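Long-range contacts in H127A/Y244A mutant of alginate lyase AlyC3 in complex with dimannuronate (Psychromonas sp., PDB 7C8F), which probably cleaves alginate by beta-elimination as a family PL7 lyase, and is held here as a double mutant with dimannuronate bound: residues R77-V82 against Y237-V242; S27-S32 against E42-D47; T121-A126 against L143-K148. All coordinates share one frame; numbering follows the deposited sequence.

All three contacts pair antiparallel strands of the same large sheet of the jelly roll. Contacts 1 and 3 are buried near the centre of the protein, whereas contact 2 is a partly exposed hairpin near the end of that sheet. Strand 27-31 beside 77-82 links contacts 1 and 2; strand 235-240 beside 119-129 links contacts 1 and 3. The chemistry follows the position. Contact 1 combines a salt-bridge network with a cation-pi stack, contact 3 backs an apolar layer with a polar, sugar-facing surface, and contact 2 sets aromatic edges against polar and aliphatic groups. Contacts 1 and 3 reach the same mannuronate; a malonate is bound by contact 2 and by R81 of contact 1.

Contact 1. Residues R77-V82 against Y237-V242; sequences RNEVRV and YFKAGV. With BEM (beta-D-mannopyranuronic acid), chain D.
R77-V82 and Y237-V242 form a buried antiparallel strand pair in the large sheet of the jelly roll, where R77, E79 and K239 make a salt-bridge network and R81 stacks on Y237. N78 and V242 exchange two backbone hydrogen bonds, as do V80 and A240. V82 N adds another to F238 O, and a water links V82 O to F238 N. At G241, where the chain turns a corner, a CB would run into N78 O.

E79 is gripped side-on by R77: NE lies 2.9 Å from OE1, and NH2 reaches OE2 at 3.0 Å. K239 NZ bonds the same OE1 at 3.1 Å, from the opposite face of the carboxylate to R77 NE. This anion sits between two cations, with R77 NH2 only 3.7 Å from K239 NZ, while R77 NH1 extends to O6A of the bound mannuronate (3.3 Å). An alanine in place of E79 would probably leave these like charges without their shared counterion and free the R77 guanidinium to swing away from the sugar carboxylate.

The R81 guanidinium lies flat on the Y237 ring, planes 5° apart, with NH1 over the ring centre. Y237 CG sits between the backbone N and the carbonyl carbon (chi1 60°), 3.4 Å from R81 NH2. R81 NH2 donates to V82 O at 2.8 Å; NH1 bonds N85 and NE a malonate.

Strand 27-31 flanks 77-82, and strand 119-129 flanks 235-240. In the second sheet, strand 67-72 packs on N78, V80 and V242, and strand 250-264 on V82, F238 and V242.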
loop_
_atom_site.group_PDB
_atom_site.type_symbol
_atom_site.label_atom_id
_atom_site.label_comp_id
_atom_site.label_asym_id
_atom_site.label_seq_id
_atom_site.Cartn_x
_atom_site.Cartn_y
_atom_site.Cartn_z
ATOM N N ARG B 77 -10.515 -26.000 0.832
ATOM C CA ARG B 77 -9.461 -25.824 1.821
ATOM C C ARG B 77 -9.947 -26.229 3.200
ATOM O O ARG B 77 -11.147 -26.373 3.456
ATOM C CB ARG B 77 -8.894 -24.395 1.802
ATOM C CG ARG B 77 -9.922 -23.283 1.678
ATOM C CD ARG B 77 -9.335 -22.027 1.010
ATOM N NE ARG B 77 -7.947 -21.767 1.392
ATOM C CZ ARG B 77 -6.950 -21.598 0.528
ATOM N NH1 ARG B 77 -7.185 -21.644 -0.777
ATOM N NH2 ARG B 77 -5.716 -21.371 0.966
ATOM N N ASN B 78 -8.978 -26.396 4.096
ATOM C CA ASN B 78 -9.234 -26.800 5.473
ATOM C C ASN B 78 -8.035 -26.307 6.285
ATOM O O ASN B 78 -6.974 -26.936 6.265
ATOM C CB ASN B 78 -9.389 -28.310 5.551
ATOM C CG ASN B 78 -9.536 -28.807 6.970
ATOM O OD1 ASN B 78 -9.666 -28.021 7.907
ATOM N ND2 ASN B 78 -9.531 -30.131 7.137
ATOM N N GLU B 79 -8.199 -25.176 6.963
ATOM C CA GLU B 79 -7.054 -24.492 7.535
ATOM C C GLU B 79 -7.389 -23.867 8.874
ATOM O O GLU B 79 -8.486 -23.333 9.069
ATOM C CB GLU B 79 -6.583 -23.343 6.624
ATOM C CG GLU B 79 -6.024 -23.803 5.283
ATOM C CD GLU B 79 -5.930 -22.677 4.277
ATOM O OE1 GLU B 79 -6.901 -21.892 4.139
ATOM O OE2 GLU B 79 -4.873 -22.578 3.625
ATOM N N VAL B 80 -6.429 -23.916 9.787
ATOM C CA VAL B 80 -6.451 -23.066 10.971
ATOM C C VAL B 80 -5.889 -21.705 10.579
ATOM O O VAL B 80 -4.816 -21.618 9.966
ATOM C CB VAL B 80 -5.630 -23.706 12.102
ATOM C CG1 VAL B 80 -5.283 -22.691 13.165
ATOM C CG2 VAL B 80 -6.391 -24.885 12.725
ATOM N N ARG B 81 -6.617 -20.640 10.919
ATOM C CA ARG B 81 -6.285 -19.265 10.554
ATOM C C ARG B 81 -5.971 -18.526 11.847
ATOM O O ARG B 81 -6.869 -18.303 12.668
ATOM C CB ARG B 81 -7.439 -18.614 9.785
ATOM C CG ARG B 81 -7.148 -17.234 9.181
ATOM C CD ARG B 81 -7.383 -16.082 10.168
ATOM N NE ARG B 81 -7.636 -14.819 9.458
ATOM C CZ ARG B 81 -7.045 -13.654 9.702
ATOM N NH1 ARG B 81 -7.393 -12.576 8.987
ATOM N NH2 ARG B 81 -6.153 -13.523 10.681
ATOM N N VAL B 82 -4.700 -18.201 12.058
ATOM C CA VAL B 82 -4.288 -17.493 13.265
ATOM C C VAL B 82 -4.829 -16.070 13.205
ATOM O O VAL B 82 -4.680 -15.373 12.198
ATOM C CB VAL B 82 -2.757 -17.535 13.422
ATOM C CG1 VAL B 82 -2.322 -16.839 14.700
ATOM C CG2 VAL B 82 -2.248 -18.993 13.405
ATOM N N TYR B 237 -1.142 -12.521 7.992
ATOM C CA TYR B 237 -1.569 -13.536 8.948
ATOM C C TYR B 237 -1.173 -14.918 8.467
ATOM O O TYR B 237 -0.937 -15.146 7.273
ATOM C CB TYR B 237 -3.075 -13.486 9.232
ATOM C CG TYR B 237 -3.997 -13.694 8.042
ATOM C CD1 TYR B 237 -4.413 -12.622 7.253
ATOM C CD2 TYR B 237 -4.489 -14.959 7.741
ATOM C CE1 TYR B 237 -5.289 -12.820 6.193
ATOM C CE2 TYR B 237 -5.370 -15.163 6.701
ATOM C CZ TYR B 237 -5.764 -14.091 5.921
ATOM O OH TYR B 237 -6.637 -14.274 4.861
ATOM N N PHE B 238 -1.108 -15.849 9.418
ATOM C CA PHE B 238 -0.726 -17.231 9.157
ATOM C C PHE B 238 -1.940 -18.133 8.959
ATOM O O PHE B 238 -2.969 -17.981 9.628
ATOM C CB PHE B 238 0.036 -17.812 10.350
ATOM C CG PHE B 238 1.423 -17.270 10.537
ATOM C CD1 PHE B 238 2.384 -17.383 9.529
ATOM C CD2 PHE B 238 1.799 -16.720 11.754
ATOM C CE1 PHE B 238 3.670 -16.913 9.735
ATOM C CE2 PHE B 238 3.085 -16.266 11.963
ATOM C CZ PHE B 238 4.025 -16.354 10.953
ATOM N N LYS B 239 -1.783 -19.125 8.077
ATOM C CA LYS B 239 -2.697 -20.252 7.979
ATOM C C LYS B 239 -1.897 -21.535 7.851
ATOM O O LYS B 239 -0.780 -21.544 7.316
ATOM C CB LYS B 239 -3.629 -20.156 6.769
ATOM C CG LYS B 239 -4.559 -18.957 6.849
ATOM C CD LYS B 239 -5.720 -19.036 5.871
ATOM C CE LYS B 239 -5.271 -18.740 4.452
ATOM N NZ LYS B 239 -6.449 -18.839 3.536
ATOM N N ALA B 240 -2.492 -22.626 8.313
ATOM C CA ALA B 240 -1.893 -23.947 8.230
ATOM C C ALA B 240 -2.994 -24.977 8.056
ATOM O O ALA B 240 -4.042 -24.878 8.699
ATOM C CB ALA B 240 -1.069 -24.269 9.484
ATOM N N GLY B 241 -2.746 -25.963 7.199
ATOM C CA GLY B 241 -3.693 -27.048 6.990
ATOM C C GLY B 241 -3.495 -27.616 5.605
ATOM O O GLY B 241 -2.355 -27.933 5.240
ATOM N N VAL B 242 -4.561 -27.714 4.807
ATOM C CA VAL B 242 -4.447 -28.080 3.394
ATOM C C VAL B 242 -5.329 -27.171 2.560
ATOM O O VAL B 242 -6.416 -26.767 2.987
ATOM C CB VAL B 242 -4.820 -29.552 3.110
ATOM C CG1 VAL B 242 -3.830 -30.485 3.746
ATOM C CG2 VAL B 242 -6.232 -29.845 3.597
HETATM C C1 BEM D . -8.155 -16.314 -1.912
HETATM C C2 BEM D . -7.672 -15.296 -2.929
HETATM O O2 BEM D . -6.733 -14.421 -2.332
HETATM C C3 BEM D . -7.078 -15.999 -4.123
HETATM O O3 BEM D . -6.509 -15.075 -4.997
HETATM C C4 BEM D . -6.046 -17.038 -3.707
HETATM O O4 BEM D . -5.784 -17.867 -4.835
HETATM C C5 BEM D . -6.596 -17.915 -2.607
HETATM O O5 BEM D . -7.131 -17.183 -1.530
HETATM C C6 BEM D . -5.449 -18.689 -2.093
HETATM O O6B BEM D . -4.884 -18.288 -1.076
HETATM O O6A BEM D . -5.222 -19.781 -2.584
HETATM O O1 BEM D . -8.565 -15.683 -0.714
HETATM O O HOH W 1 -1.851 -14.727 12.016
#

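Contact 2. Residues S27-S32 against E42-D47; sequences SELQIS and EYFALD. With MLI (malonate ion), chain F.
L29 and I31 face F44 across a beta hairpin whose arms, strands 27-31 and 42-44, run antiparallel. L29 and F44 exchange two backbone hydrogen bonds, and I31 and E42 another two.

The apolar contacts gather around F44. I31 CG2 meets the ring edge, 3.6 Å from F44 CE2, whereas L29 CD2 is more distant, 4.3 Å from F44 CD2.

Polar groups occupy the other face, around Y43. E28 CG lies between the backbone N and the carbonyl carbon (chi1 63°), and the extended chain beyond it carries OE2 to Y43 CD2. Past the strand, L46 CD2 approaches E28 OE1 to 3.5 Å, an oxygen also bonded to H83. Q30 NE2 donates almost straight to E28 OE2 on the anti side, 34° out of the carboxylate plane. The Q30 amide stands at 80° to the Y43 ring, with NE2 at the ring edge, 3.6 Å from CE2. Y43 OH bonds O6 of a malonate, probably from the crystallisation liquor, at 2.8 Å, and Q30 NE2 its O8 at 2.9 Å.

Strand 27-31 joins strand 77-82 through backbone bonds of E28 to R81 and Q30 to E79, while V2 and F4 lie against F44.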
loop_
_atom_site.group_PDB
_atom_site.type_symbol
_atom_site.label_atom_id
_atom_site.label_comp_id
_atom_site.label_asym_id
_atom_site.label_seq_id
_atom_site.Cartn_x
_atom_site.Cartn_y
_atom_site.Cartn_z
ATOM N N SER B 27 -6.586 -18.991 17.063
ATOM C CA SER B 27 -7.109 -19.146 15.729
ATOM C C SER B 27 -8.573 -19.480 15.589
ATOM O O SER B 27 -9.271 -19.625 16.542
ATOM C CB SER B 27 -6.371 -20.316 15.042
ATOM O OG SER B 27 -4.984 -20.254 15.162
ATOM N N GLU B 28 -8.991 -19.594 14.342
ATOM C CA GLU B 28 -10.302 -20.077 13.964
ATOM C C GLU B 28 -10.103 -21.151 12.904
ATOM O O GLU B 28 -9.058 -21.240 12.382
ATOM C CB GLU B 28 -11.258 -18.989 13.481
ATOM C CG GLU B 28 -10.842 -18.265 12.227
ATOM C CD GLU B 28 -11.766 -17.114 11.921
ATOM O OE1 GLU B 28 -12.056 -16.349 12.825
ATOM O OE2 GLU B 28 -12.179 -17.025 10.781
ATOM N N LEU B 29 -11.123 -21.944 12.626
ATOM C CA LEU B 29 -11.079 -22.978 11.600
ATOM C C LEU B 29 -11.866 -22.491 10.394
ATOM O O LEU B 29 -13.020 -22.069 10.529
ATOM C CB LEU B 29 -11.686 -24.288 12.115
ATOM C CG LEU B 29 -11.662 -25.445 11.112
ATOM C CD1 LEU B 29 -10.226 -25.906 10.818
ATOM C CD2 LEU B 29 -12.504 -26.612 11.625
ATOM N N GLN B 30 -11.227 -22.503 9.229
ATOM C CA GLN B 30 -11.850 -22.109 7.970
ATOM C C GLN B 30 -11.828 -23.348 7.091
ATOM O O GLN B 30 -10.761 -23.784 6.646
ATOM C CB GLN B 30 -11.091 -20.940 7.327
ATOM C CG GLN B 30 -10.998 -19.725 8.257
ATOM C CD GLN B 30 -10.398 -18.481 7.617
ATOM O OE1 GLN B 30 -9.758 -18.542 6.560
ATOM N NE2 GLN B 30 -10.608 -17.337 8.269
ATOM N N ILE B 31 -12.983 -23.958 6.929
ATOM C CA ILE B 31 -13.081 -25.224 6.249
ATOM C C ILE B 31 -14.232 -25.320 5.270
ATOM O O ILE B 31 -15.294 -24.906 5.543
ATOM C CB ILE B 31 -13.175 -26.338 7.314
ATOM C CG1 ILE B 31 -13.193 -27.732 6.718
ATOM C CG2 ILE B 31 -14.350 -26.120 8.234
ATOM C CD1 ILE B 31 -13.042 -28.792 7.747
ATOM N N SER B 32 -13.949 -25.878 4.119
ATOM C CA SER B 32 -14.933 -26.069 3.107
ATOM C C SER B 32 -15.804 -27.278 3.419
ATOM O O SER B 32 -15.394 -28.182 4.051
ATOM C CB SER B 32 -14.208 -26.375 1.802
ATOM O OG SER B 32 -13.448 -25.313 1.349
ATOM N N GLU B 42 -16.740 -22.435 5.473
ATOM C CA GLU B 42 -17.423 -22.274 6.733
ATOM C C GLU B 42 -16.398 -21.965 7.800
ATOM O O GLU B 42 -15.285 -22.351 7.706
ATOM C CB GLU B 42 -18.150 -23.522 7.091
ATOM C CG GLU B 42 -19.232 -23.850 6.109
ATOM C CD GLU B 42 -20.203 -24.851 6.644
ATOM O OE1 GLU B 42 -20.640 -24.733 7.779
ATOM O OE2 GLU B 42 -20.567 -25.729 5.897
ATOM N N TYR B 43 -16.839 -21.247 8.804
ATOM C CA TYR B 43 -16.013 -20.793 9.883
ATOM C C TYR B 43 -16.450 -21.350 11.204
ATOM O O TYR B 43 -17.601 -21.372 11.486
ATOM C CB TYR B 43 -16.068 -19.261 9.909
ATOM C CG TYR B 43 -15.700 -18.608 8.611
ATOM C CD1 TYR B 43 -16.604 -18.471 7.580
ATOM C CD2 TYR B 43 -14.446 -18.123 8.421
ATOM C CE1 TYR B 43 -16.236 -17.865 6.418
ATOM C CE2 TYR B 43 -14.078 -17.518 7.270
ATOM C CZ TYR B 43 -14.978 -17.397 6.264
ATOM O OH TYR B 43 -14.556 -16.817 5.135
ATOM N N PHE B 44 -15.504 -21.783 12.014
ATOM C CA PHE B 44 -15.763 -22.319 13.344
ATOM C C PHE B 44 -14.705 -21.798 14.298
ATOM O O PHE B 44 -13.632 -21.351 13.882
ATOM C CB PHE B 44 -15.788 -23.847 13.343
ATOM C CG PHE B 44 -16.783 -24.423 12.376
ATOM C CD1 PHE B 44 -18.130 -24.487 12.705
ATOM C CD2 PHE B 44 -16.382 -24.876 11.133
ATOM C CE1 PHE B 44 -19.053 -25.005 11.811
ATOM C CE2 PHE B 44 -17.297 -25.399 10.234
ATOM C CZ PHE B 44 -18.637 -25.462 10.576
ATOM N N ALA B 45 -15.014 -21.855 15.592
ATOM C CA ALA B 45 -14.100 -21.363 16.613
ATOM C C ALA B 45 -13.685 -19.917 16.350
ATOM O O ALA B 45 -12.518 -19.541 16.489
ATOM C CB ALA B 45 -12.890 -22.283 16.773
ATOM N N LEU B 46 -14.666 -19.086 15.974
ATOM C CA LEU B 46 -14.391 -17.679 15.711
ATOM C C LEU B 46 -13.742 -17.001 16.908
ATOM O O LEU B 46 -13.007 -16.021 16.748
ATOM C CB LEU B 46 -15.680 -16.950 15.325
ATOM C CG LEU B 46 -16.363 -17.429 14.046
ATOM C CD1 LEU B 46 -17.731 -16.777 13.915
ATOM C CD2 LEU B 46 -15.500 -17.105 12.841
ATOM N N ASP B 47 -14.021 -17.497 18.113
ATOM C CA ASP B 47 -13.460 -16.981 19.351
ATOM C C ASP B 47 -12.242 -17.758 19.836
ATOM O O ASP B 47 -11.775 -17.520 20.954
ATOM C CB ASP B 47 -14.538 -16.959 20.446
ATOM C CG ASP B 47 -15.090 -18.352 20.784
ATOM O OD1 ASP B 47 -14.774 -19.349 20.094
ATOM O OD2 ASP B 47 -15.873 -18.448 21.755
HETATM C C1 MLI F . -10.465 -14.057 5.371
HETATM C C2 MLI F . -11.762 -14.782 5.585
HETATM C C3 MLI F . -9.711 -13.892 6.655
HETATM O O6 MLI F . -11.961 -15.801 4.952
HETATM O O7 MLI F . -12.595 -14.373 6.362
HETATM O O8 MLI F . -9.435 -14.876 7.297
HETATM O O9 MLI F . -9.443 -12.782 6.950
#

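Contact 3. Residues T121-A126 against L143-K148; sequences TFLQVA and LRVVWK. With BEM (beta-D-mannopyranuronic acid), chain C; BEM (beta-D-mannopyranuronic acid), chain D.
F122 and L123 both face V145 in a classic beta bulge, which shifts by one residue the register between segment 121-126 of strand 119-129 and the antiparallel strand 143-148 in the jelly-roll sheet. F122 N donates to V145 O, and V145 N to L123 O; past the bulge, V125 and L143 exchange two backbone bonds.

The tight part is the apolar side. The F122 ring, with its CG between the backbone N and the carbonyl carbon (chi1 60°), has V145 O over one face near the rim, and its CZ touches V145 CG1 at 3.7 Å. L123 CB lies 3.9 Å from V145 CB, and V125 CB lies 4.1 Å from L143 CB. F205, I207 and V209 of strand 203-210 in the second sheet pack against this layer. Toward W147 the contact thins, reaching little more than its backbone N at the edge of the F122 ring.

The sugar-facing side is looser. Q124 and R144, both of the glycan pocket, lie side by side with amide and guanidinium planes 88° apart, closest at Q124 OE1 and R144 CG, 3.6 Å apart. In the conformer described, Q124 NE2 donates to O6B of one mannuronate at 3.1 Å. The R144 guanidinium faces the other, with NH2 3.6 Å from its O4; NH1 also forms a salt bridge to E119. T121 OG1, itself bonded to Q245, lies in the guanidinium plane and accepts from R144 NH1 at 3.0 Å.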
loop_
_atom_site.group_PDB
_atom_site.type_symbol
_atom_site.label_atom_id
_atom_site.label_comp_id
_atom_site.label_asym_id
_atom_site.label_seq_id
_atom_site.Cartn_x
_atom_site.Cartn_y
_atom_site.Cartn_z
ATOM N N THR B 121 -1.103 -26.794 -0.802
ATOM C CA THR B 121 -0.563 -25.734 0.040
ATOM C C THR B 121 -0.889 -26.067 1.479
ATOM O O THR B 121 -2.049 -26.323 1.797
ATOM C CB THR B 121 -1.202 -24.396 -0.325
ATOM O OG1 THR B 121 -0.892 -24.094 -1.690
ATOM C CG2 THR B 121 -0.708 -23.264 0.598
ATOM N N PHE B 122 0.125 -26.085 2.346
ATOM C CA PHE B 122 -0.094 -26.460 3.738
ATOM C C PHE B 122 0.377 -25.436 4.766
ATOM O O PHE B 122 0.022 -25.569 5.944
ATOM C CB PHE B 122 0.459 -27.873 4.035
ATOM C CG PHE B 122 1.930 -28.019 3.787
ATOM C CD1 PHE B 122 2.409 -28.381 2.530
ATOM C CD2 PHE B 122 2.829 -27.798 4.808
ATOM C CE1 PHE B 122 3.778 -28.506 2.294
ATOM C CE2 PHE B 122 4.192 -27.930 4.593
ATOM C CZ PHE B 122 4.674 -28.286 3.323
ATOM N N LEU B 123 1.131 -24.414 4.366
ATOM C CA LEU B 123 1.416 -23.271 5.225
ATOM C C LEU B 123 1.313 -22.026 4.371
ATOM O O LEU B 123 1.704 -22.049 3.199
ATOM C CB LEU B 123 2.821 -23.330 5.829
ATOM C CG LEU B 123 3.149 -24.597 6.628
ATOM C CD1 LEU B 123 4.644 -24.725 6.852
ATOM C CD2 LEU B 123 2.419 -24.589 7.972
ATOM N N GLN B 124 0.810 -20.932 4.945
ATOM C CA GLN B 124 0.613 -19.722 4.164
ATOM C C GLN B 124 0.811 -18.493 5.044
ATOM O O GLN B 124 0.478 -18.502 6.231
ATOM C CB GLN B 124 -0.783 -19.736 3.520
ATOM C CG GLN B 124 -1.088 -18.624 2.532
ATOM C CD GLN B 124 -2.232 -18.988 1.591
ATOM O OE1 GLN B 124 -2.209 -20.039 0.949
ATOM N NE2 GLN B 124 -3.232 -18.121 1.505
ATOM N N VAL B 125 1.342 -17.433 4.442
ATOM C CA VAL B 125 1.243 -16.087 4.992
ATOM C C VAL B 125 0.397 -15.311 3.999
ATOM O O VAL B 125 0.809 -15.116 2.846
ATOM C CB VAL B 125 2.611 -15.410 5.179
ATOM C CG1 VAL B 125 2.430 -13.988 5.742
ATOM C CG2 VAL B 125 3.537 -16.231 6.075
ATOM N N ALA B 126 -0.789 -14.883 4.433
ATOM C CA ALA B 126 -1.698 -14.091 3.619
ATOM C C ALA B 126 -1.634 -12.640 4.068
ATOM O O ALA B 126 -1.059 -12.315 5.106
ATOM C CB ALA B 126 -3.130 -14.597 3.808
ATOM N N LEU B 143 3.223 -15.798 0.995
ATOM C CA LEU B 143 3.932 -17.071 0.958
ATOM C C LEU B 143 2.934 -18.208 0.888
ATOM O O LEU B 143 1.973 -18.230 1.661
ATOM C CB LEU B 143 4.778 -17.234 2.235
ATOM C CG LEU B 143 5.356 -18.640 2.473
ATOM C CD1 LEU B 143 6.429 -18.986 1.415
ATOM C CD2 LEU B 143 5.932 -18.752 3.893
ATOM N N ARG B 144 3.247 -19.175 0.058
ATOM C CA ARG B 144 2.620 -20.448 0.069
ATOM C C ARG B 144 3.754 -21.511 0.179
ATOM O O ARG B 144 4.648 -21.503 -0.588
ATOM C CB ARG B 144 1.777 -20.747 -1.167
ATOM C CG ARG B 144 0.551 -19.901 -1.330
ATOM C CD ARG B 144 -0.315 -20.432 -2.471
ATOM N NE ARG B 144 0.367 -20.465 -3.742
ATOM C CZ ARG B 144 0.517 -21.520 -4.495
ATOM N NH1 ARG B 144 0.071 -22.667 -4.113
ATOM N NH2 ARG B 144 1.171 -21.438 -5.612
ATOM N N VAL B 145 3.661 -22.389 1.155
ATOM C CA VAL B 145 4.568 -23.509 1.288
ATOM C C VAL B 145 3.748 -24.683 0.755
ATOM O O VAL B 145 2.723 -25.002 1.255
ATOM C CB VAL B 145 5.063 -23.767 2.718
ATOM C CG1 VAL B 145 6.028 -24.945 2.710
ATOM C CG2 VAL B 145 5.772 -22.545 3.259
ATOM N N VAL B 146 4.276 -25.301 -0.288
ATOM C CA VAL B 146 3.595 -26.351 -0.993
ATOM C C VAL B 146 4.368 -27.615 -1.249
ATOM O O VAL B 146 5.551 -27.617 -1.211
ATOM C CB VAL B 146 3.170 -25.851 -2.410
ATOM C CG1 VAL B 146 2.465 -24.536 -2.328
ATOM C CG2 VAL B 146 4.346 -25.731 -3.382
ATOM N N TRP B 147 3.625 -28.672 -1.537
ATOM C CA TRP B 147 4.160 -29.921 -2.046
ATOM C C TRP B 147 3.741 -29.797 -3.493
ATOM O O TRP B 147 2.640 -29.493 -3.770
ATOM C CB TRP B 147 3.562 -31.166 -1.426
ATOM C CG TRP B 147 4.103 -32.437 -2.024
ATOM C CD1 TRP B 147 5.117 -33.158 -1.542
ATOM C CD2 TRP B 147 3.649 -33.107 -3.194
ATOM N NE1 TRP B 147 5.345 -34.235 -2.329
ATOM C CE2 TRP B 147 4.463 -34.224 -3.361
ATOM C CE3 TRP B 147 2.651 -32.871 -4.114
ATOM C CZ2 TRP B 147 4.290 -35.104 -4.384
ATOM C CZ3 TRP B 147 2.491 -33.759 -5.126
ATOM C CH2 TRP B 147 3.313 -34.858 -5.247
ATOM N N LYS B 148 4.667 -29.992 -4.418
ATOM C CA LYS B 148 4.377 -29.821 -5.839
ATOM C C LYS B 148 4.739 -31.088 -6.596
ATOM O O LYS B 148 5.845 -31.611 -6.443
ATOM C CB LYS B 148 5.118 -28.615 -6.428
ATOM C CG LYS B 148 4.735 -28.303 -7.871
ATOM C CD LYS B 148 5.229 -26.930 -8.295
ATOM C CE LYS B 148 4.871 -26.616 -9.746
ATOM N NZ LYS B 148 3.405 -26.448 -9.956
HETATM C C1 BEM C . -4.426 -18.265 -4.795
HETATM C C2 BEM C . -4.218 -19.508 -5.654
HETATM O O2 BEM C . -4.718 -19.283 -6.963
HETATM C C3 BEM C . -2.737 -19.769 -5.791
HETATM O O3 BEM C . -2.498 -20.768 -6.726
HETATM C C4 BEM C . -2.159 -18.580 -6.471
HETATM O O4 BEM C . -0.855 -18.814 -6.913
HETATM C C5 BEM C . -2.284 -17.439 -5.526
HETATM O O5 BEM C . -3.662 -17.235 -5.356
HETATM C C6 BEM C . -1.654 -16.239 -6.108
HETATM O O6B BEM C . -2.337 -15.441 -6.703
HETATM O O6A BEM C . -0.527 -16.042 -5.755
HETATM C C1 BEM D . -8.155 -16.314 -1.912
HETATM C C2 BEM D . -7.672 -15.296 -2.929
HETATM O O2 BEM D . -6.733 -14.421 -2.332
HETATM C C3 BEM D . -7.078 -15.999 -4.123
HETATM O O3 BEM D . -6.509 -15.075 -4.997
HETATM C C4 BEM D . -6.046 -17.038 -3.707
HETATM O O4 BEM D . -5.784 -17.867 -4.835
HETATM C C5 BEM D . -6.596 -17.915 -2.607
HETATM O O5 BEM D . -7.131 -17.183 -1.530
HETATM C C6 BEM D . -5.449 -18.689 -2.093
HETATM O O6B BEM D . -4.884 -18.288 -1.076
HETATM O O6A BEM D . -5.222 -19.781 -2.584
HETATM O O1 BEM D . -8.565 -15.683 -0.714
#